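Local coordinates for hemolysin-related protein (Vibrio cholerae serotype O1, PDB 6MLT) that is a secreted, metal-binding protein of the biofilm matrix that probably binds carbohydrate and helps biofilms adhere to surfaces, at residues A[481-486]-A[564-569]; A[534-539]-A[554-559]; A[568-573]-A[604-609]. All coordinates share one frame; numbering follows the deposited sequence.

Contact 2 lies within a blade, contact 1 packs the chain after it on a sodium-binding loop, and contact 3 joins two segments of that C-terminal chain. Contact 2 is regular sheet: four backbone bonds and apolar side chains, mostly buried, join two strands. Contacts 1 and 3 lack strand pairing of that kind and share Asn-568 and Ala-569. Contact 1 works through aromatic rings, two waters and, at the exposed end, a glycerol. Contact 3 lies closest to the centre of the chain and relies on two backbone bonds and a tryptophan edge. Ala-569 CB packs on Ala-535 of contact 2, while Thr-607 OG1 of contact 3 is hydrogen-bonded to Asp-482 N of contact 1.

Contact 1 of 3, residues A[481-486]-A[564-569]; sequences YDFTGD and KPWRNA. With NA (sodium ion), chain H; GOL (glycerol), chain K.
The carbonyl oxygen of Arg-567 is held from two directions. Tyr-481 OH donates to Arg-567 O at 2.7 Å, coming from above the carbonyl plane, and a water links Arg-567 O to Asp-482 O. A second water accepts from Arg-567 N and bridges it to Phe-483 O. Tyr-481 CG lies anti to the backbone N (chi1 171°), and the ring points at 564-569; its CE1 touches Ala-569 CB (3.8 Å), and CE2 passes Trp-566 CB. Beyond it the aromatic rings meet edge to face. Phe-483 turns its edge onto the Trp-566 indole, the planes 80° apart, and Phe-483 CD1 is 3.6 Å from Trp-566 CE2; one face of Phe-483 in turn receives Tyr-481 CD2 above its centre. The segment 481-486 belongs to the loop between the first two strands of a propeller blade, and its alternating ligands recall the start of an EF-hand calcium loop, although the Glu comes earlier. Here sodium is bound by Asp-482 OD1 (2.3 Å), Thr-484 OG1 (2.4 Å) and Asp-486 OD1 (2.5 Å), with Ile-488 O and Glu-490 completing the site. Asp-482 OD1 also accepts from Gly-485 N, an Asx motif that steadies the turn. Gly-485, with a positive phi (82°), lies close beside Arg-567 NH2. On the exposed flank a glycerol, probably from the crystallisation liquor, bridges the segments: Arg-567 NE donates to its O2 at 2.9 Å and NH2 to its O3, while its O1 donates to Pro-565 O.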
loop_
_atom_site.group_PDB
_atom_site.type_symbol
_atom_site.label_atom_id
_atom_site.label_comp_id
_atom_site.label_asym_id
_atom_site.label_seq_id
_atom_site.Cartn_x
_atom_site.Cartn_y
_atom_site.Cartn_z
ATOM N N TYR A 481 -11.169 2.572 -4.002
ATOM C CA TYR A 481 -11.544 3.718 -3.186
ATOM C C TYR A 481 -12.797 3.365 -2.391
ATOM O O TYR A 481 -13.663 2.625 -2.871
ATOM C CB TYR A 481 -11.792 4.971 -4.040
ATOM C CG TYR A 481 -12.380 6.113 -3.238
ATOM C CD1 TYR A 481 -11.669 6.686 -2.189
ATOM C CD2 TYR A 481 -13.654 6.603 -3.511
ATOM C CE1 TYR A 481 -12.209 7.715 -1.428
ATOM C CE2 TYR A 481 -14.205 7.638 -2.759
ATOM C CZ TYR A 481 -13.478 8.184 -1.718
ATOM O OH TYR A 481 -14.012 9.207 -0.966
ATOM N N ASP A 482 -12.886 3.911 -1.176
ATOM C CA ASP A 482 -14.035 3.705 -0.288
ATOM C C ASP A 482 -15.025 4.841 -0.522
ATOM O O ASP A 482 -14.997 5.868 0.156
ATOM C CB ASP A 482 -13.586 3.649 1.169
ATOM C CG ASP A 482 -14.744 3.484 2.136
ATOM O OD1 ASP A 482 -15.867 3.161 1.688
ATOM O OD2 ASP A 482 -14.536 3.696 3.346
ATOM N N PHE A 483 -15.911 4.650 -1.504
ATOM C CA PHE A 483 -16.967 5.625 -1.772
ATOM C C PHE A 483 -17.967 5.701 -0.625
ATOM O O PHE A 483 -18.459 6.787 -0.294
ATOM C CB PHE A 483 -17.719 5.262 -3.053
ATOM C CG PHE A 483 -16.960 5.526 -4.313
ATOM C CD1 PHE A 483 -16.952 6.788 -4.877
ATOM C CD2 PHE A 483 -16.299 4.499 -4.966
ATOM C CE1 PHE A 483 -16.267 7.028 -6.056
ATOM C CE2 PHE A 483 -15.617 4.730 -6.140
ATOM C CZ PHE A 483 -15.601 5.997 -6.688
ATOM N N THR A 484 -18.314 4.558 -0.038
ATOM C CA THR A 484 -19.423 4.514 0.907
ATOM C C THR A 484 -19.025 4.970 2.299
ATOM O O THR A 484 -19.904 5.316 3.092
ATOM C CB THR A 484 -20.005 3.101 0.998
ATOM O OG1 THR A 484 -19.015 2.209 1.523
ATOM C CG2 THR A 484 -20.474 2.615 -0.375
ATOM N N GLY A 485 -17.734 4.967 2.616
ATOM C CA GLY A 485 -17.279 5.440 3.906
ATOM C C GLY A 485 -17.392 4.445 5.038
ATOM O O GLY A 485 -17.373 4.854 6.202
ATOM N N ASP A 486 -17.509 3.150 4.739
ATOM C CA ASP A 486 -17.571 2.115 5.763
ATOM C C ASP A 486 -16.213 1.486 6.047
ATOM O O ASP A 486 -16.138 0.498 6.783
ATOM C CB ASP A 486 -18.580 1.030 5.369
ATOM C CG ASP A 486 -18.138 0.199 4.166
ATOM O OD1 ASP A 486 -17.154 0.561 3.482
ATOM O OD2 ASP A 486 -18.796 -0.834 3.905
ATOM N N LYS A 564 -23.658 13.120 0.861
ATOM C CA LYS A 564 -22.820 11.932 0.713
ATOM C C LYS A 564 -21.493 12.331 0.081
ATOM O O LYS A 564 -21.161 11.912 -1.036
ATOM C CB LYS A 564 -23.519 10.855 -0.116
ATOM C CG LYS A 564 -24.718 10.224 0.584
ATOM C CD LYS A 564 -25.319 9.112 -0.265
ATOM C CE LYS A 564 -26.315 8.277 0.525
ATOM N NZ LYS A 564 -26.881 7.160 -0.288
ATOM N N PRO A 565 -20.692 13.116 0.788
ATOM C CA PRO A 565 -19.372 13.467 0.261
ATOM C C PRO A 565 -18.485 12.241 0.150
ATOM O O PRO A 565 -18.653 11.251 0.867
ATOM C CB PRO A 565 -18.827 14.457 1.293
ATOM C CG PRO A 565 -19.526 14.100 2.562
ATOM C CD PRO A 565 -20.912 13.657 2.140
ATOM N N TRP A 566 -17.535 12.318 -0.776
ATOM C CA TRP A 566 -16.529 11.274 -0.958
ATOM C C TRP A 566 -15.323 11.653 -0.108
ATOM O O TRP A 566 -14.463 12.427 -0.534
ATOM C CB TRP A 566 -16.176 11.121 -2.433
ATOM C CG TRP A 566 -17.303 10.553 -3.256
ATOM C CD1 TRP A 566 -18.429 9.922 -2.792
ATOM C CD2 TRP A 566 -17.415 10.569 -4.684
ATOM N NE1 TRP A 566 -19.227 9.541 -3.848
ATOM C CE2 TRP A 566 -18.630 9.933 -5.018
ATOM C CE3 TRP A 566 -16.611 11.065 -5.715
ATOM C CZ2 TRP A 566 -19.052 9.776 -6.339
ATOM C CZ3 TRP A 566 -17.034 10.907 -7.024
ATOM C CH2 TRP A 566 -18.242 10.268 -7.323
ATOM N N ARG A 567 -15.262 11.088 1.095
ATOM C CA ARG A 567 -14.320 11.487 2.129
ATOM C C ARG A 567 -13.034 10.659 2.083
ATOM O O ARG A 567 -12.977 9.575 1.493
ATOM C CB ARG A 567 -14.962 11.335 3.510
ATOM C CG ARG A 567 -16.239 12.131 3.699
ATOM C CD ARG A 567 -16.790 11.969 5.115
ATOM N NE ARG A 567 -17.241 10.597 5.362
ATOM C CZ ARG A 567 -16.670 9.727 6.190
ATOM N NH1 ARG A 567 -15.598 10.050 6.917
ATOM N NH2 ARG A 567 -17.187 8.512 6.308
ATOM N N ASN A 568 -11.993 11.203 2.718
ATOM C CA ASN A 568 -10.758 10.466 3.008
ATOM C C ASN A 568 -10.062 9.973 1.737
ATOM O O ASN A 568 -9.532 8.861 1.693
ATOM C CB ASN A 568 -11.038 9.298 3.954
ATOM C CG ASN A 568 -11.473 9.756 5.327
ATOM O OD1 ASN A 568 -11.116 10.845 5.775
ATOM N ND2 ASN A 568 -12.241 8.923 6.005
ATOM N N ALA A 569 -10.031 10.812 0.707
ATOM C CA ALA A 569 -9.325 10.498 -0.528
ATOM C C ALA A 569 -7.998 11.246 -0.607
ATOM O O ALA A 569 -7.870 12.387 -0.147
ATOM C CB ALA A 569 -10.171 10.852 -1.750
HETATM NA NA NA H . -16.876 1.236 1.084
HETATM C C1 GOL K . -21.213 9.327 2.891
HETATM O O1 GOL K . -20.515 9.818 1.770
HETATM C C2 GOL K . -20.253 8.470 3.691
HETATM O O2 GOL K . -19.004 9.101 3.650
HETATM C C3 GOL K . -20.695 8.349 5.141
HETATM O O3 GOL K . -19.887 7.382 5.766
HETATM O O HOH W 1 -14.462 7.363 2.249
HETATM O O HOH W 2 -16.825 8.486 1.551
#

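Contact 2 of 3, residues A[534-539]-A[554-559]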
loop_
_atom_site.group_PDB
_atom_site.type_symbol
_atom_site.label_atom_id
_atom_site.label_comp_id
_atom_site.label_asym_id
_atom_site.label_seq_id
_atom_site.Cartn_x
_atom_site.Cartn_y
_atom_site.Cartn_z
ATOM N N ASN A 534 -14.145 16.119 -0.019
ATOM C CA ASN A 534 -15.149 15.688 -0.993
ATOM C C ASN A 534 -14.438 15.484 -2.329
ATOM O O ASN A 534 -14.157 16.449 -3.051
ATOM C CB ASN A 534 -16.283 16.695 -1.114
ATOM C CG ASN A 534 -17.441 16.163 -1.943
ATOM O OD1 ASN A 534 -17.629 14.951 -2.064
ATOM N ND2 ASN A 534 -18.216 17.066 -2.523
ATOM N N ALA A 535 -14.159 14.224 -2.653
ATOM C CA ALA A 535 -13.240 13.858 -3.720
ATOM C C ALA A 535 -13.883 13.957 -5.110
ATOM O O ALA A 535 -15.093 14.143 -5.272
ATOM C CB ALA A 535 -12.723 12.438 -3.502
ATOM N N SER A 536 -13.028 13.823 -6.124
ATOM C CA SER A 536 -13.417 13.797 -7.526
ATOM C C SER A 536 -13.014 12.456 -8.131
ATOM O O SER A 536 -11.992 11.869 -7.756
ATOM C CB SER A 536 -12.745 14.919 -8.317
ATOM O OG SER A 536 -13.004 16.190 -7.753
ATOM N N LEU A 537 -13.830 11.979 -9.067
ATOM C CA LEU A 537 -13.583 10.748 -9.810
ATOM C C LEU A 537 -13.161 11.114 -11.231
ATOM O O LEU A 537 -13.953 11.691 -11.987
ATOM C CB LEU A 537 -14.834 9.876 -9.838
ATOM C CG LEU A 537 -14.861 8.726 -10.851
ATOM C CD1 LEU A 537 -13.727 7.746 -10.597
ATOM C CD2 LEU A 537 -16.207 8.014 -10.811
ATOM N N ILE A 538 -11.929 10.759 -11.593
ATOM C CA ILE A 538 -11.298 11.184 -12.844
ATOM C C ILE A 538 -11.115 9.969 -13.743
ATOM O O ILE A 538 -10.547 8.958 -13.313
ATOM C CB ILE A 538 -9.938 11.854 -12.579
ATOM C CG1 ILE A 538 -10.095 13.040 -11.622
ATOM C CG2 ILE A 538 -9.290 12.308 -13.901
ATOM C CD1 ILE A 538 -9.022 13.122 -10.567
ATOM N N MET A 539 -11.545 10.079 -15.003
ATOM C CA MET A 539 -11.366 8.994 -15.955
ATOM C C MET A 539 -11.072 9.552 -17.341
ATOM O O MET A 539 -11.466 10.672 -17.681
ATOM C CB MET A 539 -12.597 8.075 -16.005
ATOM C CG MET A 539 -13.859 8.726 -16.514
ATOM S SD MET A 539 -15.318 7.692 -16.239
ATOM C CE MET A 539 -15.486 7.828 -14.459
ATOM N N VAL A 554 -11.138 13.805 -21.040
ATOM C CA VAL A 554 -11.040 13.606 -19.594
ATOM C C VAL A 554 -12.368 14.019 -18.981
ATOM O O VAL A 554 -12.866 15.118 -19.255
ATOM C CB VAL A 554 -9.882 14.415 -18.979
ATOM C CG1 VAL A 554 -9.804 14.182 -17.468
ATOM C CG2 VAL A 554 -8.560 14.050 -19.641
ATOM N N PHE A 555 -12.918 13.154 -18.140
ATOM C CA PHE A 555 -14.223 13.370 -17.536
ATOM C C PHE A 555 -14.091 13.204 -16.033
ATOM O O PHE A 555 -13.554 12.199 -15.557
ATOM C CB PHE A 555 -15.259 12.408 -18.134
ATOM C CG PHE A 555 -15.549 12.700 -19.577
ATOM C CD1 PHE A 555 -14.630 12.371 -20.556
ATOM C CD2 PHE A 555 -16.702 13.363 -19.947
ATOM C CE1 PHE A 555 -14.872 12.679 -21.885
ATOM C CE2 PHE A 555 -16.944 13.672 -21.270
ATOM C CZ PHE A 555 -16.028 13.328 -22.236
ATOM N N VAL A 556 -14.549 14.212 -15.297
ATOM C CA VAL A 556 -14.400 14.271 -13.852
ATOM C C VAL A 556 -15.788 14.362 -13.240
ATOM O O VAL A 556 -16.584 15.223 -13.625
ATOM C CB VAL A 556 -13.525 15.463 -13.424
ATOM C CG1 VAL A 556 -13.407 15.540 -11.903
ATOM C CG2 VAL A 556 -12.142 15.342 -14.060
ATOM N N TYR A 557 -16.062 13.483 -12.279
ATOM C CA TYR A 557 -17.359 13.373 -11.642
ATOM C C TYR A 557 -17.227 13.634 -10.151
ATOM O O TYR A 557 -16.140 13.553 -9.579
ATOM C CB TYR A 557 -17.962 11.983 -11.876
ATOM C CG TYR A 557 -18.212 11.696 -13.341
ATOM C CD1 TYR A 557 -17.199 11.213 -14.164
ATOM C CD2 TYR A 557 -19.454 11.943 -13.907
ATOM C CE1 TYR A 557 -17.431 10.960 -15.506
ATOM C CE2 TYR A 557 -19.691 11.698 -15.237
ATOM C CZ TYR A 557 -18.683 11.207 -16.033
ATOM O OH TYR A 557 -18.936 10.975 -17.369
ATOM N N GLU A 558 -18.363 13.927 -9.531
ATOM C CA GLU A 558 -18.448 14.125 -8.095
ATOM C C GLU A 558 -19.735 13.489 -7.595
ATOM O O GLU A 558 -20.632 13.153 -8.374
ATOM C CB GLU A 558 -18.396 15.614 -7.739
ATOM C CG GLU A 558 -19.490 16.441 -8.390
ATOM C CD GLU A 558 -19.418 17.900 -7.997
ATOM O OE1 GLU A 558 -19.385 18.183 -6.782
ATOM O OE2 GLU A 558 -19.385 18.761 -8.899
ATOM N N SER A 559 -19.821 13.324 -6.279
ATOM C CA SER A 559 -21.031 12.789 -5.674
ATOM C C SER A 559 -22.218 13.688 -5.987
ATOM O O SER A 559 -22.148 14.907 -5.828
ATOM C CB SER A 559 -20.858 12.663 -4.161
ATOM O OG SER A 559 -22.063 12.204 -3.575
HETATM O O HOH W 3 -17.688 14.217 -4.660
HETATM O O HOH W 4 -20.439 16.611 -4.527
#
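Leu-537 and Tyr-557 face each other as a hydrogen-bonded antiparallel pair, and so do Met-539 and Phe-555, with the non-hydrogen-bonded pair Ile-538 and Val-556 between them. The backbone bonds are short in both directions: Leu-537 N to Tyr-557 O and Tyr-557 N to Leu-537 O are each 2.8 Å, while Met-539 N to Phe-555 O is 3.0 Å and Phe-555 N to Met-539 O 2.9 Å. In addition, the CA-H groups of Ser-536, Val-556 and Val-554 point at carbonyl oxygens of the opposing strand.

Apolar contacts divide over the two faces of the hairpin. On one, Ile-538 lies side by side with Val-556, CG1 to CG2 at 3.9 Å, and with Val-554; Val-556 CG1 also packs on Ser-536 CB. On the other, the Met-539 and Tyr-557 side chains cross at about a right angle. The Met-539 chain bends at chi3 (71°), bringing CE to 3.8 Å from Tyr-557 CD1, with SD obliquely placed beside the ring in a Met-aromatic contact.

Polar links gather where the strands part. One water joins Asn-534 OD1, Ala-535 O and Ser-559 N; another joins Asn-534 ND2, Glu-558 OE1 and Ser-559 O. Asn-534 OD1 also accepts from Trp-566 N.

Ile-513 of strand 509-514, in the preceding blade, packs on Leu-537, Met-539 and Tyr-557. Within its own blade the hairpin has strand 525-527 along one side and strand 13-19 along the other, the N-terminal strand completing the last blade in the Velcro closure of a beta-propeller.

Contact 3 of 3, residues A[568-573]-A[604-609]; sequences NATRIW and RSATIR
Ile-608 N donates to Asn-568 O at 2.8 Å, nearly straight at 173°, and Thr-570 N donates to Ala-606 O at 2.9 Å, in the carbonyl plane. Together they form a single beta bridge centred on Ala-569 and Thr-607, joining two irregular segments of the C-terminal chain that follows the last strand of the propeller. The same two acceptors also receive CA-H contacts, from Thr-607 CA and Ala-569 CA.

Polar groups inside each segment fix the turns beside the bridge. Thr-607 N donates to Ser-605 OG (3.1 Å), an ST turn, and Thr-570 OG1 donates to Ile-572 O at 2.6 Å. Asp-489 draws the segment 604-609 to the sodium-binding loop, accepting from Ser-605 OG and Thr-607 OG1 and making a salt bridge with Arg-609. Arg-604 turns its guanidinium away, to the carbonyl oxygens of Gln-277 and Ser-224.

The packing rests on Trp-573, whose CG is anti to the backbone N (chi1 -169°). The indole brings its six-membered ring to the backbone of 604-606: CH2 is 3.6 Å from Arg-604 O, which lies at the ring edge in its plane, and CZ3 lies 3.8 Å from Ala-606 CB. Its NE1 is hydrogen-bonded to Tyr-523 OH. Ala-606 CB also meets Thr-570 CG2. Strands 36-38, 478-481 and 525-527 contribute Val-37, Tyr-481 and Val-526 to the surroundings, so the two segments lie against strands of several blades. At the exposed end, Ile-608 reaches back across the bridge and its CD1 rests 3.5 Å from Ala-569 O.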
loop_
_atom_site.group_PDB
_atom_site.type_symbol
_atom_site.label_atom_id
_atom_site.label_comp_id
_atom_site.label_asym_id
_atom_site.label_seq_id
_atom_site.Cartn_x
_atom_site.Cartn_y
_atom_site.Cartn_z
ATOM N N ASN A 568 -11.993 11.203 2.718
ATOM C CA ASN A 568 -10.758 10.466 3.008
ATOM C C ASN A 568 -10.062 9.973 1.737
ATOM O O ASN A 568 -9.532 8.861 1.693
ATOM C CB ASN A 568 -11.038 9.298 3.954
ATOM C CG ASN A 568 -11.473 9.756 5.327
ATOM O OD1 ASN A 568 -11.116 10.845 5.775
ATOM N ND2 ASN A 568 -12.241 8.923 6.005
ATOM N N ALA A 569 -10.031 10.812 0.707
ATOM C CA ALA A 569 -9.325 10.498 -0.528
ATOM C C ALA A 569 -7.998 11.246 -0.607
ATOM O O ALA A 569 -7.870 12.387 -0.147
ATOM C CB ALA A 569 -10.171 10.852 -1.750
ATOM N N THR A 570 -7.012 10.592 -1.223
ATOM C CA THR A 570 -5.690 11.183 -1.388
ATOM C C THR A 570 -5.780 12.522 -2.117
ATOM O O THR A 570 -6.600 12.714 -3.018
ATOM C CB THR A 570 -4.775 10.236 -2.173
ATOM O OG1 THR A 570 -3.463 10.806 -2.277
ATOM C CG2 THR A 570 -5.316 9.990 -3.573
ATOM N N ARG A 571 -4.903 13.445 -1.726
ATOM C CA ARG A 571 -4.747 14.714 -2.425
ATOM C C ARG A 571 -3.862 14.608 -3.660
ATOM O O ARG A 571 -3.727 15.593 -4.393
ATOM C CB ARG A 571 -4.126 15.763 -1.502
ATOM C CG ARG A 571 -4.884 16.059 -0.218
ATOM C CD ARG A 571 -6.167 16.819 -0.458
ATOM N NE ARG A 571 -6.067 17.919 -1.419
ATOM C CZ ARG A 571 -5.623 19.141 -1.142
ATOM N NH1 ARG A 571 -5.188 19.454 0.072
ATOM N NH2 ARG A 571 -5.614 20.061 -2.092
ATOM N N ILE A 572 -3.239 13.458 -3.896
ATOM C CA ILE A 572 -2.202 13.345 -4.914
ATOM C C ILE A 572 -2.187 11.915 -5.432
ATOM O O ILE A 572 -2.329 10.958 -4.664
ATOM C CB ILE A 572 -0.829 13.764 -4.340
ATOM C CG1 ILE A 572 0.260 13.674 -5.408
ATOM C CG2 ILE A 572 -0.459 12.910 -3.126
ATOM C CD1 ILE A 572 1.508 14.465 -5.044
ATOM N N TRP A 573 -2.026 11.775 -6.746
ATOM C CA TRP A 573 -1.873 10.470 -7.390
ATOM C C TRP A 573 -0.805 10.676 -8.460
ATOM O O TRP A 573 -1.109 10.982 -9.616
ATOM C CB TRP A 573 -3.187 9.975 -7.972
ATOM C CG TRP A 573 -3.145 8.543 -8.401
ATOM C CD1 TRP A 573 -2.419 8.019 -9.428
ATOM C CD2 TRP A 573 -3.870 7.452 -7.820
ATOM N NE1 TRP A 573 -2.646 6.663 -9.528
ATOM C CE2 TRP A 573 -3.531 6.291 -8.547
ATOM C CE3 TRP A 573 -4.770 7.345 -6.754
ATOM C CZ2 TRP A 573 -4.065 5.038 -8.249
ATOM C CZ3 TRP A 573 -5.303 6.097 -6.456
ATOM C CH2 TRP A 573 -4.944 4.958 -7.203
ATOM N N ARG A 604 -2.548 1.049 -5.243
ATOM C CA ARG A 604 -3.508 1.643 -6.173
ATOM C C ARG A 604 -4.884 1.822 -5.531
ATOM O O ARG A 604 -5.919 1.682 -6.180
ATOM C CB ARG A 604 -3.576 0.838 -7.477
ATOM C CG ARG A 604 -2.485 1.281 -8.485
ATOM C CD ARG A 604 -2.428 0.393 -9.724
ATOM N NE ARG A 604 -1.798 -0.897 -9.438
ATOM C CZ ARG A 604 -0.528 -1.196 -9.683
ATOM N NH1 ARG A 604 0.292 -0.311 -10.235
ATOM N NH2 ARG A 604 -0.075 -2.400 -9.383
ATOM N N SER A 605 -4.888 2.182 -4.250
ATOM C CA SER A 605 -6.075 2.664 -3.559
ATOM C C SER A 605 -5.934 4.149 -3.237
ATOM O O SER A 605 -4.866 4.605 -2.810
ATOM C CB SER A 605 -6.320 1.900 -2.254
ATOM O OG SER A 605 -7.368 2.518 -1.531
ATOM N N ALA A 606 -7.023 4.892 -3.423
ATOM C CA ALA A 606 -7.074 6.304 -3.076
ATOM C C ALA A 606 -7.460 6.553 -1.624
ATOM O O ALA A 606 -7.451 7.710 -1.187
ATOM C CB ALA A 606 -8.068 7.032 -3.990
ATOM N N THR A 607 -7.806 5.514 -0.868
ATOM C CA THR A 607 -8.378 5.705 0.460
ATOM C C THR A 607 -7.282 5.982 1.481
ATOM O O THR A 607 -6.374 5.167 1.662
ATOM C CB THR A 607 -9.178 4.475 0.878
ATOM O OG1 THR A 607 -10.193 4.210 -0.095
ATOM C CG2 THR A 607 -9.831 4.690 2.259
ATOM N N ILE A 608 -7.383 7.117 2.170
ATOM C CA ILE A 608 -6.446 7.423 3.248
ATOM C C ILE A 608 -6.781 6.533 4.436
ATOM O O ILE A 608 -7.921 6.521 4.914
ATOM C CB ILE A 608 -6.505 8.909 3.631
ATOM C CG1 ILE A 608 -6.041 9.774 2.458
ATOM C CG2 ILE A 608 -5.648 9.184 4.881
ATOM C CD1 ILE A 608 -6.206 11.278 2.691
ATOM N N ARG A 609 -5.794 5.778 4.913
ATOM C CA ARG A 609 -5.982 4.857 6.025
ATOM C C ARG A 609 -4.908 5.082 7.076
ATOM O O ARG A 609 -3.733 5.267 6.746
ATOM C CB ARG A 609 -5.935 3.397 5.568
ATOM C CG ARG A 609 -7.226 2.927 4.970
ATOM C CD ARG A 609 -7.227 1.432 4.692
ATOM N NE ARG A 609 -8.567 1.014 4.299
ATOM C CZ ARG A 609 -9.019 1.012 3.051
ATOM N NH1 ARG A 609 -8.225 1.382 2.049
ATOM N NH2 ARG A 609 -10.265 0.624 2.806
#